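Local coordinates for putative uncharacterized protein pf13_0012 (Plasmodium falciparum, PDB 2VWA) that is a parasite membrane protein whose soluble domain binds phosphatidylethanolamine and which is probably needed for liver-stage development, at residues Ala80-Asp83 / Leu84-His87. Numbering follows the deposited sequence.
Sequences AVMD and LKYH. With PTY (phosphatidylethanolamine), chain G.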
loop_
_atom_site.group_PDB
_atom_site.type_symbol
_atom_site.label_atom_id
_atom_site.label_comp_id
_atom_site.label_asym_id
_atom_site.label_seq_id
_atom_site.Cartn_x
_atom_site.Cartn_y
_atom_site.Cartn_z
ATOM N N ALA A 80 -4.418 -4.213 5.677
ATOM C CA ALA A 80 -3.369 -4.167 4.677
ATOM C C ALA A 80 -2.682 -2.785 4.610
ATOM O O ALA A 80 -1.463 -2.704 4.425
ATOM C CB ALA A 80 -3.905 -4.597 3.314
ATOM N N VAL A 81 -3.481 -1.728 4.760
ATOM C CA VAL A 81 -3.042 -0.337 4.850
ATOM C C VAL A 81 -2.127 -0.136 6.035
ATOM O O VAL A 81 -1.027 0.385 5.894
ATOM C CB VAL A 81 -4.249 0.615 5.011
ATOM C CG1 VAL A 81 -3.795 2.056 5.431
ATOM C CG2 VAL A 81 -5.085 0.645 3.729
HETATM N N MSE A 82 -2.561 -0.578 7.206
HETATM C CA MSE A 82 -1.688 -0.551 8.385
HETATM C C MSE A 82 -0.340 -1.254 8.119
HETATM O O MSE A 82 0.717 -0.775 8.542
HETATM C CB MSE A 82 -2.402 -1.149 9.605
HETATM C CG MSE A 82 -3.518 -0.266 10.169
HETATM SE SE MSE A 82 -2.897 1.613 10.429
HETATM C CE MSE A 82 -1.433 1.251 11.731
ATOM N N ASP A 83 -0.389 -2.371 7.398
ATOM C CA ASP A 83 0.801 -3.136 7.105
ATOM C C ASP A 83 1.731 -2.359 6.181
ATOM O O ASP A 83 2.910 -2.263 6.422
ATOM C CB ASP A 83 0.415 -4.491 6.508
ATOM C CG ASP A 83 1.598 -5.422 6.354
ATOM O OD1 ASP A 83 2.521 -5.125 5.548
ATOM O OD2 ASP A 83 1.618 -6.471 7.041
ATOM N N LEU A 84 1.180 -1.788 5.127
ATOM C CA LEU A 84 1.955 -0.921 4.234
ATOM C C LEU A 84 2.593 0.260 4.944
ATOM O O LEU A 84 3.719 0.615 4.640
ATOM C CB LEU A 84 1.095 -0.441 3.056
ATOM C CG LEU A 84 1.241 -1.277 1.785
ATOM C CD1 LEU A 84 1.343 -2.761 2.052
ATOM C CD2 LEU A 84 0.106 -0.968 0.848
ATOM N N LYS A 85 1.896 0.844 5.904
ATOM C CA LYS A 85 2.485 1.872 6.753
ATOM C C LYS A 85 3.745 1.411 7.469
ATOM O O LYS A 85 4.775 2.076 7.398
ATOM C CB LYS A 85 1.471 2.385 7.768
ATOM C CG LYS A 85 1.970 3.571 8.602
ATOM C CD LYS A 85 0.863 4.113 9.447
ATOM C CE LYS A 85 1.411 5.025 10.515
ATOM N NZ LYS A 85 0.436 5.133 11.635
ATOM N N TYR A 86 3.674 0.276 8.138
ATOM C CA TYR A 86 4.779 -0.225 8.873
ATOM C C TYR A 86 5.960 -0.471 7.905
ATOM O O TYR A 86 7.117 -0.096 8.203
ATOM C CB TYR A 86 4.380 -1.504 9.647
ATOM C CG TYR A 86 5.421 -2.000 10.652
ATOM C CD1 TYR A 86 5.888 -3.320 10.621
ATOM C CD2 TYR A 86 5.959 -1.134 11.620
ATOM C CE1 TYR A 86 6.852 -3.784 11.555
ATOM C CE2 TYR A 86 6.912 -1.569 12.557
ATOM C CZ TYR A 86 7.363 -2.889 12.514
ATOM O OH TYR A 86 8.325 -3.288 13.437
ATOM N N HIS A 87 5.661 -1.073 6.757
ATOM C CA HIS A 87 6.655 -1.376 5.785
ATOM C C HIS A 87 7.314 -0.082 5.277
ATOM O O HIS A 87 8.538 0.026 5.277
ATOM C CB HIS A 87 6.030 -2.170 4.629
ATOM C CG HIS A 87 7.011 -2.576 3.574
ATOM N ND1 HIS A 87 7.952 -3.565 3.773
ATOM C CD2 HIS A 87 7.194 -2.130 2.308
ATOM C CE1 HIS A 87 8.668 -3.718 2.675
ATOM N NE2 HIS A 87 8.229 -2.861 1.768
HETATM C C1 PTY G . 15.572 -4.458 -0.247
HETATM C C2 PTY G . 18.765 0.224 -2.795
HETATM C C3 PTY G . 17.289 0.592 -2.927
HETATM O O4 PTY G . 14.783 -5.388 0.494
HETATM C C5 PTY G . 16.370 -2.103 -0.244
HETATM C C6 PTY G . 15.261 -3.043 0.225
HETATM O O7 PTY G . 15.155 -3.021 1.653
HETATM C C8 PTY G . 14.077 -2.178 2.180
HETATM O O10 PTY G . 13.912 -1.053 1.734
HETATM C C11 PTY G . 13.169 -2.678 3.286
HETATM C C12 PTY G . 14.005 -3.074 4.503
HETATM C C13 PTY G . 13.193 -3.141 5.795
HETATM C C14 PTY G . 12.332 -4.397 5.883
HETATM C C15 PTY G . 12.945 -5.456 6.796
HETATM C C16 PTY G . 12.344 -6.836 6.535
HETATM C C17 PTY G . 11.082 -7.036 7.373
HETATM C C18 PTY G . 10.414 -8.378 7.104
HETATM C C19 PTY G . 9.462 -8.739 8.239
HETATM C C20 PTY G . 8.005 -8.666 7.787
HETATM C C21 PTY G . 7.257 -7.499 8.425
HETATM C C22 PTY G . 6.759 -7.844 9.828
HETATM C C23 PTY G . 5.246 -8.035 9.881
HETATM C C24 PTY G . 4.530 -6.795 10.416
HETATM C C25 PTY G . 3.087 -6.796 9.921
HETATM C C26 PTY G . 2.380 -5.459 10.119
HETATM C C27 PTY G . 0.885 -5.672 9.933
HETATM C C28 PTY G . 0.028 -4.668 10.691
HETATM C C29 PTY G . -1.405 -4.765 10.204
HETATM C C30 PTY G . 15.406 -6.424 1.308
HETATM C C31 PTY G . 16.046 -6.082 2.637
HETATM O O30 PTY G . 15.399 -7.573 0.897
HETATM C C32 PTY G . 15.222 -6.632 3.797
HETATM C C33 PTY G . 16.055 -6.682 5.076
HETATM C C34 PTY G . 15.907 -8.022 5.797
HETATM C C35 PTY G . 16.398 -7.917 7.241
HETATM C C36 PTY G . 17.296 -9.099 7.600
HETATM C C37 PTY G . 16.609 -10.046 8.578
HETATM C C38 PTY G . 17.057 -11.487 8.353
HETATM C C39 PTY G . 15.926 -12.351 7.797
HETATM C C40 PTY G . 15.540 -13.466 8.772
HETATM C C41 PTY G . 14.122 -13.971 8.512
HETATM C C42 PTY G . 13.192 -13.662 9.685
HETATM C C43 PTY G . 12.076 -14.698 9.796
HETATM C C44 PTY G . 10.723 -14.035 9.972
HETATM P P1 PTY G . 15.896 -1.693 -2.847
HETATM O O11 PTY G . 16.581 -0.444 -3.616
HETATM O O12 PTY G . 14.463 -1.800 -3.319
HETATM O O13 PTY G . 16.806 -2.893 -2.999
HETATM O O14 PTY G . 15.884 -1.251 -1.286
HETATM N N1 PTY G . 19.554 1.095 -3.644
#
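Leu-84 packs back on Ala-80, one turn earlier in helix 74-99, while Asp-83 and Tyr-86 meet the bound lipid along another side of the same turns. The two segments run on without a break. Four successive i to i+4 hydrogen bonds join them, as in a regular alpha-helix. The first runs from Leu-84 N to Ala-80 O at 2.9 Å, and the last from His-87 N to Asp-83 O at 3.0 Å. The leucine lies against the carbonyl oxygens of Ala-80 and Val-81 through its CB, and Leu-84 CD1 is 3.7 Å from Ala-80 O. Its side chain also packs on Ala-31 and Ile-35 of helix 21-41 and on Val-61 of helix 54-67.

With CG anti to the backbone N (chi1 -172°), the Asp-83 carboxylate lies against the acyl chain. Asp-83 OD2 comes to 3.1 Å from C27 of phosphatidylethanolamine, a tight approach near the end of that chain. The same oxygen forms a salt bridge with Arg-32 of helix 21-41. Tyr-86 sits one turn nearer the head group. Its ring lies obliquely to the chain, with Tyr-86 CD1 3.7 Å from lipid C24. The selenomethionine Met-82 touches the chain end, its CB 3.8 Å from lipid C29. Bends at chi2 and chi3 bring Met-82 CE to a loose 4.3 Å from Lys-85 NZ. The Lys-85 chain is extended beyond CG. Lys-85 CB rests 3.3 Å from Met-82 O.

His-87 bonds through NE2 to Gln-36, a second tie to helix 21-41. Asp-83, Met-82 and Tyr-86 thus form part of the lipid pocket. The alkyl chain has no donor for the carboxylate, so their contact is van der Waals. Both carboxylate oxygens are hydrogen-bonded elsewhere. Arg-32 probably offsets the negative charge, which would let a buried acidic group lie beside hydrocarbon.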